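Local structure of succinyl-CoA ligase (ADP-forming) subunit alpha (Methanosaeta concilii, 6HXI) at residues P79-A93 / T105-P117. The protein is a CoA-binding protein of the succinyl-CoA ligase alpha-subunit family, whose Rossmann-like N-terminal part is joined to a region related to citrate synthase. Numbering follows the deposited sequence.
Sequences PEADVMVNFASHRSA and TIRIVAVIAEGVP. With COA (coenzyme A), chain G.
Phe87 and Ile112 meet through their first torsions: in each, CG or CG1 lies anti to the carbonyl carbon (chi1 -74° and -49°), and Ile112 CG1 comes over one face of the Phe87 ring. It lies 4.1 Å from the ring centroid, a CH-pi contact displaced toward the rim. Just before them, strands 83-86 and 108-111 run parallel, their axes 11° apart. The ladder alternates as parallel pairing requires: Met84 N donates to Ile108 O (2.8 Å), Ala110 N to Met84 O, Asn86 N to Ala110 O and Ile112 N to Asn86 O. At its start Asp82 O accepts from both Arg107 N and Ile108 N. At the end of strand 83-86, Asn86 OD1 accepts from Ala88 N in an Asx turn (3.0 Å), while Asn86 ND2 is hydrogen-bonded to Thr96 OG1 and Thr97 OG1 of helix 93-102. A water links Asn86 O and Ala88 O to Ala113 N. The turn leads to Ser89 OG and Arg91 NE, which bind coenzyme A O7A at 2.5 and 2.8 Å; Ile112 O accepts from coenzyme A N4P (2.9 Å). With helix 93-102 connecting the strands, this is a beta-alpha-beta crossover of a Rossmann-like CoA-binding domain, the loops after the strand C-terminal ends contributing to the coenzyme A pocket.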
ATOM      1  N   PRO B  79     -17.958  43.481  -1.049  1.00 45.72           N
ATOM      2  CA  PRO B  79     -17.933  44.945  -0.888  1.00 45.42           C
ATOM      3  C   PRO B  79     -18.880  45.477   0.176  1.00 48.95           C
ATOM      4  O   PRO B  79     -18.675  46.593   0.652  1.00 46.66           O
ATOM      5  CB  PRO B  79     -18.286  45.480  -2.282  1.00 48.90           C
ATOM      6  CG  PRO B  79     -18.939  44.382  -2.973  1.00 53.14           C
ATOM      7  CD  PRO B  79     -18.419  43.102  -2.403  1.00 47.73           C
ATOM      8  N   GLU B  80     -19.897  44.683   0.557  1.00 47.02           N
ATOM      9  CA  GLU B  80     -20.878  45.054   1.580  1.00 47.12           C
ATOM     10  C   GLU B  80     -20.280  45.116   2.992  1.00 47.71           C
ATOM     11  O   GLU B  80     -20.884  45.704   3.880  1.00 47.36           O
ATOM     12  CB  GLU B  80     -22.086  44.093   1.549  1.00 49.25           C
ATOM     13  CG  GLU B  80     -21.779  42.663   1.978  1.00 57.24           C
ATOM     14  CD  GLU B  80     -21.502  41.679   0.862  1.00 83.84           C
ATOM     15  OE1 GLU B  80     -21.861  40.492   1.031  1.00 90.65           O
ATOM     16  OE2 GLU B  80     -20.930  42.087  -0.175  1.00 71.77           O
ATOM     17  N   ALA B  81     -19.139  44.448   3.210  1.00 43.71           N
ATOM     18  CA  ALA B  81     -18.461  44.412   4.505  1.00 42.48           C
ATOM     19  C   ALA B  81     -17.659  45.724   4.674  1.00 44.63           C
ATOM     20  O   ALA B  81     -16.737  45.982   3.899  1.00 44.62           O
ATOM     21  CB  ALA B  81     -17.543  43.190   4.579  1.00 41.70           C
ATOM     22  N   ASP B  82     -18.060  46.564   5.631  1.00 39.33           N
ATOM     23  CA  ASP B  82     -17.431  47.873   5.872  1.00 39.87           C
ATOM     24  C   ASP B  82     -16.618  47.938   7.187  1.00 43.25           C
ATOM     25  O   ASP B  82     -16.043  48.976   7.521  1.00 41.57           O
ATOM     26  CB  ASP B  82     -18.476  49.004   5.789  1.00 43.11           C
ATOM     27  CG  ASP B  82     -19.357  49.170   7.016  1.00 61.27           C
ATOM     28  OD1 ASP B  82     -19.790  48.138   7.589  1.00 59.46           O
ATOM     29  OD2 ASP B  82     -19.639  50.332   7.391  1.00 76.59           O
ATOM     30  N   VAL B  83     -16.579  46.818   7.919  1.00 40.68           N
ATOM     31  CA  VAL B  83     -15.845  46.692   9.166  1.00 38.97           C
ATOM     32  C   VAL B  83     -14.753  45.630   9.038  1.00 43.39           C
ATOM     33  O   VAL B  83     -15.027  44.561   8.501  1.00 44.87           O
ATOM     34  CB  VAL B  83     -16.803  46.361  10.344  1.00 40.27           C
ATOM     35  CG1 VAL B  83     -16.031  46.152  11.645  1.00 38.97           C
ATOM     36  CG2 VAL B  83     -17.859  47.441  10.519  1.00 40.63           C
ATOM     37  N   MET B  84     -13.538  45.907   9.575  1.00 36.95           N
ATOM     38  CA  MET B  84     -12.503  44.891   9.721  1.00 35.12           C
ATOM     39  C   MET B  84     -12.110  44.760  11.195  1.00 39.69           C
ATOM     40  O   MET B  84     -11.734  45.751  11.821  1.00 38.62           O
ATOM     41  CB  MET B  84     -11.258  45.125   8.851  1.00 37.20           C
ATOM     42  CG  MET B  84     -10.295  43.931   8.931  1.00 39.01           C
ATOM     43  SD  MET B  84      -8.895  43.997   7.809  1.00 43.14           S
ATOM     44  CE  MET B  84      -7.592  44.641   8.898  1.00 37.18           C
ATOM     45  N   VAL B  85     -12.198  43.519  11.748  1.00 36.00           N
ATOM     46  CA  VAL B  85     -11.781  43.173  13.113  1.00 32.99           C
ATOM     47  C   VAL B  85     -10.393  42.618  12.925  1.00 36.12           C
ATOM     48  O   VAL B  85     -10.237  41.538  12.346  1.00 36.68           O
ATOM     49  CB  VAL B  85     -12.757  42.194  13.820  1.00 36.57           C
ATOM     50  CG1 VAL B  85     -12.297  41.895  15.241  1.00 35.25           C
ATOM     51  CG2 VAL B  85     -14.198  42.734  13.812  1.00 37.32           C
ATOM     52  N   ASN B  86      -9.364  43.421  13.295  1.00 33.10           N
ATOM     53  CA  ASN B  86      -7.961  43.121  13.065  1.00 31.72           C
ATOM     54  C   ASN B  86      -7.270  42.471  14.251  1.00 35.52           C
ATOM     55  O   ASN B  86      -6.924  43.152  15.225  1.00 36.38           O
ATOM     56  CB  ASN B  86      -7.225  44.394  12.599  1.00 34.96           C
ATOM     57  CG  ASN B  86      -5.811  44.174  12.098  1.00 39.75           C
ATOM     58  OD1 ASN B  86      -5.308  43.066  12.064  1.00 43.58           O
ATOM     59  ND2 ASN B  86      -5.159  45.217  11.634  1.00 33.48           N
ATOM     60  N   PHE B  87      -7.032  41.153  14.151  1.00 30.91           N
ATOM     61  CA  PHE B  87      -6.326  40.374  15.180  1.00 30.19           C
ATOM     62  C   PHE B  87      -4.859  40.144  14.846  1.00 33.48           C
ATOM     63  O   PHE B  87      -4.255  39.241  15.405  1.00 31.18           O
ATOM     64  CB  PHE B  87      -6.992  39.020  15.418  1.00 30.96           C
ATOM     65  CG  PHE B  87      -8.275  39.091  16.191  1.00 33.01           C
ATOM     66  CD1 PHE B  87      -8.263  39.197  17.579  1.00 35.01           C
ATOM     67  CD2 PHE B  87      -9.500  38.937  15.551  1.00 35.08           C
ATOM     68  CE1 PHE B  87      -9.458  39.234  18.305  1.00 36.42           C
ATOM     69  CE2 PHE B  87     -10.692  38.970  16.282  1.00 38.89           C
ATOM     70  CZ  PHE B  87     -10.661  39.158  17.653  1.00 35.61           C
ATOM     71  N   ALA B  88      -4.273  40.962  13.965  1.00 33.56           N
ATOM     72  CA  ALA B  88      -2.840  40.863  13.640  1.00 33.80           C
ATOM     73  C   ALA B  88      -2.028  41.208  14.893  1.00 37.17           C
ATOM     74  O   ALA B  88      -2.510  41.965  15.731  1.00 38.14           O
ATOM     75  CB  ALA B  88      -2.496  41.836  12.519  1.00 34.59           C
ATOM     76  N   SER B  89      -0.824  40.661  15.037  1.00 34.83           N
ATOM     77  CA  SER B  89       0.044  40.980  16.186  1.00 34.75           C
ATOM     78  C   SER B  89       0.500  42.486  16.123  1.00 39.91           C
ATOM     79  O   SER B  89       0.279  43.166  15.110  1.00 39.74           O
ATOM     80  CB  SER B  89       1.280  40.075  16.178  1.00 35.24           C
ATOM     81  OG  SER B  89       2.316  40.647  15.391  1.00 36.07           O
ATOM     82  N   HIS B  90       1.192  42.972  17.167  1.00 36.09           N
ATOM     83  CA  HIS B  90       1.692  44.347  17.190  1.00 36.96           C
ATOM     84  C   HIS B  90       2.740  44.597  16.106  1.00 40.70           C
ATOM     85  O   HIS B  90       3.010  45.735  15.751  1.00 39.62           O
ATOM     86  CB  HIS B  90       2.201  44.728  18.587  1.00 38.47           C
ATOM     87  CG  HIS B  90       3.441  44.030  19.050  1.00 43.00           C
ATOM     88  ND1 HIS B  90       3.386  42.806  19.715  1.00 45.06           N
ATOM     89  CD2 HIS B  90       4.727  44.449  19.028  1.00 46.23           C
ATOM     90  CE1 HIS B  90       4.640  42.506  20.022  1.00 44.62           C
ATOM     91  NE2 HIS B  90       5.483  43.457  19.628  1.00 45.90           N
ATOM     92  N   ARG B  91       3.304  43.513  15.570  1.00 38.28           N
ATOM     93  CA  ARG B  91       4.314  43.550  14.522  1.00 37.86           C
ATOM     94  C   ARG B  91       3.685  43.727  13.152  1.00 41.08           C
ATOM     95  O   ARG B  91       4.358  44.215  12.249  1.00 44.30           O
ATOM     96  CB  ARG B  91       5.194  42.284  14.567  1.00 35.65           C
ATOM     97  CG  ARG B  91       6.038  42.187  15.847  1.00 35.21           C
ATOM     98  CD  ARG B  91       6.718  40.826  15.996  1.00 28.89           C
ATOM     99  NE  ARG B  91       5.707  39.797  16.158  1.00 29.77           N
ATOM    100  CZ  ARG B  91       5.196  39.414  17.320  1.00 39.02           C
ATOM    101  NH1 ARG B  91       4.205  38.556  17.353  1.00 29.61           N
ATOM    102  NH2 ARG B  91       5.695  39.872  18.455  1.00 40.05           N
ATOM    103  N   SER B  92       2.389  43.395  13.006  1.00 35.22           N
ATOM    104  CA  SER B  92       1.666  43.425  11.732  1.00 33.99           C
ATOM    105  C   SER B  92       0.443  44.338  11.699  1.00 37.61           C
ATOM    106  O   SER B  92      -0.137  44.544  10.632  1.00 35.77           O
ATOM    107  CB  SER B  92       1.245  42.011  11.353  1.00 34.45           C
ATOM    108  OG  SER B  92       2.388  41.209  11.115  1.00 38.42           O
ATOM    109  N   ALA B  93       0.023  44.834  12.869  1.00 36.20           N
ATOM    110  CA  ALA B  93      -1.156  45.678  13.045  1.00 35.54           C
ATOM    111  C   ALA B  93      -1.154  46.909  12.149  1.00 41.15           C
ATOM    112  O   ALA B  93      -2.176  47.177  11.519  1.00 41.30           O
ATOM    113  CB  ALA B  93      -1.299  46.073  14.499  1.00 35.84           C
ATOM    114  N   THR B 105     -14.210  50.338   0.379  1.00 54.36           N
ATOM    115  CA  THR B 105     -15.385  49.730   1.023  1.00 52.81           C
ATOM    116  C   THR B 105     -15.277  49.602   2.540  1.00 52.93           C
ATOM    117  O   THR B 105     -16.304  49.443   3.191  1.00 51.75           O
ATOM    118  CB  THR B 105     -15.713  48.389   0.382  1.00 59.12           C
ATOM    119  OG1 THR B 105     -14.557  47.550   0.459  1.00 51.07           O
ATOM    120  CG2 THR B 105     -16.203  48.539  -1.082  1.00 58.08           C
ATOM    121  N   ILE B 106     -14.064  49.669   3.113  1.00 48.74           N
ATOM    122  CA  ILE B 106     -13.912  49.561   4.572  1.00 47.24           C
ATOM    123  C   ILE B 106     -13.951  50.955   5.200  1.00 49.61           C
ATOM    124  O   ILE B 106     -13.300  51.876   4.707  1.00 49.50           O
ATOM    125  CB  ILE B 106     -12.683  48.697   4.978  1.00 49.21           C
ATOM    126  CG1 ILE B 106     -12.922  47.227   4.590  1.00 49.44           C
ATOM    127  CG2 ILE B 106     -12.361  48.794   6.479  1.00 47.89           C
ATOM    128  CD1 ILE B 106     -11.703  46.505   4.084  1.00 48.06           C
ATOM    129  N   ARG B 107     -14.755  51.102   6.259  1.00 45.84           N
ATOM    130  CA  ARG B 107     -14.973  52.347   6.999  1.00 45.86           C
ATOM    131  C   ARG B 107     -14.424  52.277   8.443  1.00 46.12           C
ATOM    132  O   ARG B 107     -13.917  53.275   8.953  1.00 44.15           O
ATOM    133  CB  ARG B 107     -16.479  52.664   6.985  1.00 48.48           C
ATOM    134  CG  ARG B 107     -16.894  53.902   7.756  1.00 56.51           C
ATOM    135  CD  ARG B 107     -18.395  53.946   7.881  1.00 73.72           C
ATOM    136  NE  ARG B 107     -18.827  54.879   8.920  1.00 87.40           N
ATOM    137  CZ  ARG B 107     -19.728  54.593   9.854  1.00 98.78           C
ATOM    138  NH1 ARG B 107     -20.307  53.396   9.884  1.00 82.54           N
ATOM    139  NH2 ARG B 107     -20.060  55.499  10.760  1.00 85.73           N
ATOM    140  N   ILE B 108     -14.527  51.089   9.098  1.00 42.06           N
ATOM    141  CA  ILE B 108     -14.088  50.878  10.484  1.00 39.40           C
ATOM    142  C   ILE B 108     -13.073  49.739  10.596  1.00 42.72           C
ATOM    143  O   ILE B 108     -13.282  48.664  10.026  1.00 42.12           O
ATOM    144  CB  ILE B 108     -15.306  50.663  11.439  1.00 41.99           C
ATOM    145  CG1 ILE B 108     -16.330  51.814  11.361  1.00 42.78           C
ATOM    146  CG2 ILE B 108     -14.864  50.428  12.896  1.00 42.35           C
ATOM    147  CD1 ILE B 108     -17.726  51.346  11.245  1.00 42.22           C
ATOM    148  N   VAL B 109     -11.965  49.990  11.328  1.00 37.66           N
ATOM    149  CA  VAL B 109     -10.964  48.991  11.633  1.00 35.87           C
ATOM    150  C   VAL B 109     -10.792  48.990  13.147  1.00 40.18           C
ATOM    151  O   VAL B 109     -10.527  50.042  13.726  1.00 39.07           O
ATOM    152  CB  VAL B 109      -9.590  49.152  10.902  1.00 38.73           C
ATOM    153  CG1 VAL B 109      -8.704  47.936  11.146  1.00 36.48           C
ATOM    154  CG2 VAL B 109      -9.756  49.409   9.407  1.00 38.81           C
ATOM    155  N   ALA B 110     -10.957  47.820  13.782  1.00 34.68           N
ATOM    156  CA  ALA B 110     -10.733  47.638  15.208  1.00 33.33           C
ATOM    157  C   ALA B 110      -9.405  46.914  15.352  1.00 37.64           C
ATOM    158  O   ALA B 110      -9.255  45.805  14.826  1.00 38.01           O
ATOM    159  CB  ALA B 110     -11.862  46.805  15.818  1.00 33.34           C
ATOM    160  N   VAL B 111      -8.425  47.570  15.978  1.00 34.70           N
ATOM    161  CA  VAL B 111      -7.068  47.060  16.205  1.00 34.24           C
ATOM    162  C   VAL B 111      -6.986  46.468  17.615  1.00 38.60           C
ATOM    163  O   VAL B 111      -7.019  47.200  18.598  1.00 38.77           O
ATOM    164  CB  VAL B 111      -5.968  48.134  15.944  1.00 38.25           C
ATOM    165  CG1 VAL B 111      -4.578  47.519  16.017  1.00 37.88           C
ATOM    166  CG2 VAL B 111      -6.170  48.826  14.597  1.00 38.43           C
ATOM    167  N   ILE B 112      -6.862  45.153  17.706  1.00 35.53           N
ATOM    168  CA  ILE B 112      -6.825  44.433  18.981  1.00 36.87           C
ATOM    169  C   ILE B 112      -5.421  44.413  19.611  1.00 41.17           C
ATOM    170  O   ILE B 112      -5.318  44.403  20.837  1.00 42.27           O
ATOM    171  CB  ILE B 112      -7.398  42.976  18.824  1.00 40.04           C
ATOM    172  CG1 ILE B 112      -8.781  42.927  18.075  1.00 41.08           C
ATOM    173  CG2 ILE B 112      -7.453  42.202  20.139  1.00 41.71           C
ATOM    174  CD1 ILE B 112      -9.919  43.794  18.504  1.00 46.73           C
ATOM    175  N   ALA B 113      -4.357  44.363  18.789  1.00 35.60           N
ATOM    176  CA  ALA B 113      -2.990  44.227  19.280  1.00 35.94           C
ATOM    177  C   ALA B 113      -2.568  45.244  20.304  1.00 41.13           C
ATOM    178  O   ALA B 113      -2.877  46.425  20.196  1.00 39.54           O
ATOM    179  CB  ALA B 113      -1.998  44.220  18.127  1.00 37.12           C
ATOM    180  N   GLU B 114      -1.863  44.754  21.315  1.00 39.75           N
ATOM    181  CA  GLU B 114      -1.250  45.520  22.376  1.00 39.06           C
ATOM    182  C   GLU B 114       0.244  45.584  22.017  1.00 42.42           C
ATOM    183  O   GLU B 114       0.790  44.608  21.476  1.00 40.92           O
ATOM    184  CB  GLU B 114      -1.444  44.801  23.717  1.00 40.86           C
ATOM    185  CG  GLU B 114      -1.028  45.674  24.902  1.00 60.37           C
ATOM    186  CD  GLU B 114      -1.563  45.337  26.285  1.00101.42           C
ATOM    187  OE1 GLU B 114      -1.869  46.289  27.042  1.00101.06           O
ATOM    188  OE2 GLU B 114      -1.635  44.133  26.629  1.00107.63           O
ATOM    189  N   GLY B 115       0.870  46.741  22.268  1.00 37.38           N
ATOM    190  CA  GLY B 115       2.285  46.971  22.011  1.00 36.14           C
ATOM    191  C   GLY B 115       2.614  47.563  20.659  1.00 38.71           C
ATOM    192  O   GLY B 115       3.708  47.326  20.137  1.00 37.72           O
ATOM    193  N   VAL B 116       1.656  48.289  20.062  1.00 35.40           N
ATOM    194  CA  VAL B 116       1.819  48.975  18.778  1.00 36.14           C
ATOM    195  C   VAL B 116       2.554  50.310  19.026  1.00 41.32           C
ATOM    196  O   VAL B 116       2.132  51.073  19.899  1.00 42.82           O
ATOM    197  CB  VAL B 116       0.461  49.181  18.035  1.00 40.20           C
ATOM    198  CG1 VAL B 116       0.640  49.951  16.723  1.00 39.93           C
ATOM    199  CG2 VAL B 116      -0.245  47.848  17.776  1.00 39.53           C
ATOM    200  N   PRO B 117       3.637  50.630  18.271  1.00 37.47           N
ATOM    201  CA  PRO B 117       4.324  51.926  18.475  1.00 37.42           C
ATOM    202  C   PRO B 117       3.393  53.112  18.429  1.00 40.69           C
ATOM    203  O   PRO B 117       2.437  53.125  17.657  1.00 39.06           O
ATOM    204  CB  PRO B 117       5.335  51.988  17.324  1.00 39.17           C
ATOM    205  CG  PRO B 117       5.613  50.576  17.025  1.00 43.65           C
ATOM    206  CD  PRO B 117       4.295  49.848  17.209  1.00 37.69           C
TER
HETATM  207  N1A COA G 701       7.123  29.884  11.611  1.00 37.02           N
HETATM  208  C2A COA G 701       7.376  31.197  11.629  1.00 38.66           C
HETATM  209  N3A COA G 701       6.658  32.182  12.185  1.00 36.94           N
HETATM  210  C4A COA G 701       5.524  31.708  12.725  1.00 37.60           C
HETATM  211  C5A COA G 701       5.124  30.383  12.775  1.00 36.70           C
HETATM  212  C6A COA G 701       5.998  29.432  12.213  1.00 37.31           C
HETATM  213  N6A COA G 701       5.792  28.117  12.274  1.00 40.79           N
HETATM  214  N7A COA G 701       3.853  30.276  13.318  1.00 41.12           N
HETATM  215  C8A COA G 701       3.523  31.513  13.590  1.00 40.25           C
HETATM  216  N9A COA G 701       4.482  32.435  13.254  1.00 41.42           N
HETATM  217  C1B COA G 701       4.412  33.889  13.389  1.00 39.94           C
HETATM  218  C2B COA G 701       3.229  34.558  12.698  1.00 40.71           C
HETATM  219  O2B COA G 701       3.486  34.751  11.306  1.00 43.32           O
HETATM  220  C3B COA G 701       3.173  35.881  13.469  1.00 39.95           C
HETATM  221  O3B COA G 701       4.165  36.821  13.002  1.00 37.56           O
HETATM  222  P3B COA G 701       4.013  38.404  13.129  1.00 35.80           P
HETATM  223  O7A COA G 701       3.727  38.700  14.562  1.00 36.78           O
HETATM  224  O8A COA G 701       5.298  38.971  12.643  1.00 39.03           O
HETATM  225  O9A COA G 701       2.883  38.795  12.159  1.00 35.17           O
HETATM  226  C4B COA G 701       3.653  35.512  14.878  1.00 37.80           C
HETATM  227  O4B COA G 701       4.293  34.224  14.758  1.00 38.21           O
HETATM  228  C5B COA G 701       2.580  35.464  15.936  1.00 39.15           C
HETATM  229  O5B COA G 701       1.450  34.763  15.382  1.00 42.87           O
HETATM  230  P1A COA G 701      -0.081  35.279  15.633  1.00 45.87           P
HETATM  231  O1A COA G 701      -1.119  34.262  15.330  1.00 46.78           O
HETATM  232  O2A COA G 701      -0.346  36.625  14.977  1.00 39.95           O
HETATM  233  O3A COA G 701       0.089  35.482  17.207  1.00 51.94           O
HETATM  234  P2A COA G 701      -0.778  35.739  18.517  1.00 48.04           P
HETATM  235  O4A COA G 701      -1.181  34.448  19.108  1.00 49.20           O
HETATM  236  O5A COA G 701       0.137  36.495  19.452  1.00 50.70           O
HETATM  237  O6A COA G 701      -2.064  36.625  18.082  1.00 41.51           O
HETATM  238  CBP COA G 701      -3.108  38.625  19.010  1.00 36.87           C
HETATM  239  CCP COA G 701      -2.037  38.064  18.067  1.00 39.55           C
HETATM  240  CDP COA G 701      -3.058  40.158  18.931  1.00 29.73           C
HETATM  241  CEP COA G 701      -4.516  38.141  18.610  1.00 36.86           C
HETATM  242  CAP COA G 701      -2.795  38.149  20.455  1.00 40.28           C
HETATM  243  OAP COA G 701      -1.424  38.323  20.768  1.00 42.80           O
HETATM  244  C9P COA G 701      -3.645  38.744  21.570  1.00 45.34           C
HETATM  245  O9P COA G 701      -4.769  38.289  21.796  1.00 49.14           O
HETATM  246  N8P COA G 701      -3.102  39.751  22.274  1.00 43.34           N
HETATM  247  C7P COA G 701      -3.830  40.481  23.302  1.00 39.76           C
HETATM  248  C6P COA G 701      -4.041  41.920  22.920  1.00 43.61           C
HETATM  249  C5P COA G 701      -4.704  42.715  24.020  1.00 46.46           C
HETATM  250  O5P COA G 701      -4.542  42.413  25.201  1.00 49.05           O
HETATM  251  N4P COA G 701      -5.479  43.727  23.632  1.00 47.54           N
HETATM  252  C3P COA G 701      -6.272  44.520  24.563  1.00 51.38           C
HETATM  253  C2P COA G 701      -7.577  43.850  24.940  1.00 54.05           C
HETATM  254  S1P COA G 701      -8.485  45.077  25.920  1.00 58.56           S
HETATM  255  O   HOH W   1     -18.713  48.789   2.155  1.00 44.43           O
HETATM  256  O   HOH W   2     -15.488  45.219   1.636  1.00 37.12           O
HETATM  257  O   HOH W   3      -4.402  43.924  16.007  1.00 36.91           O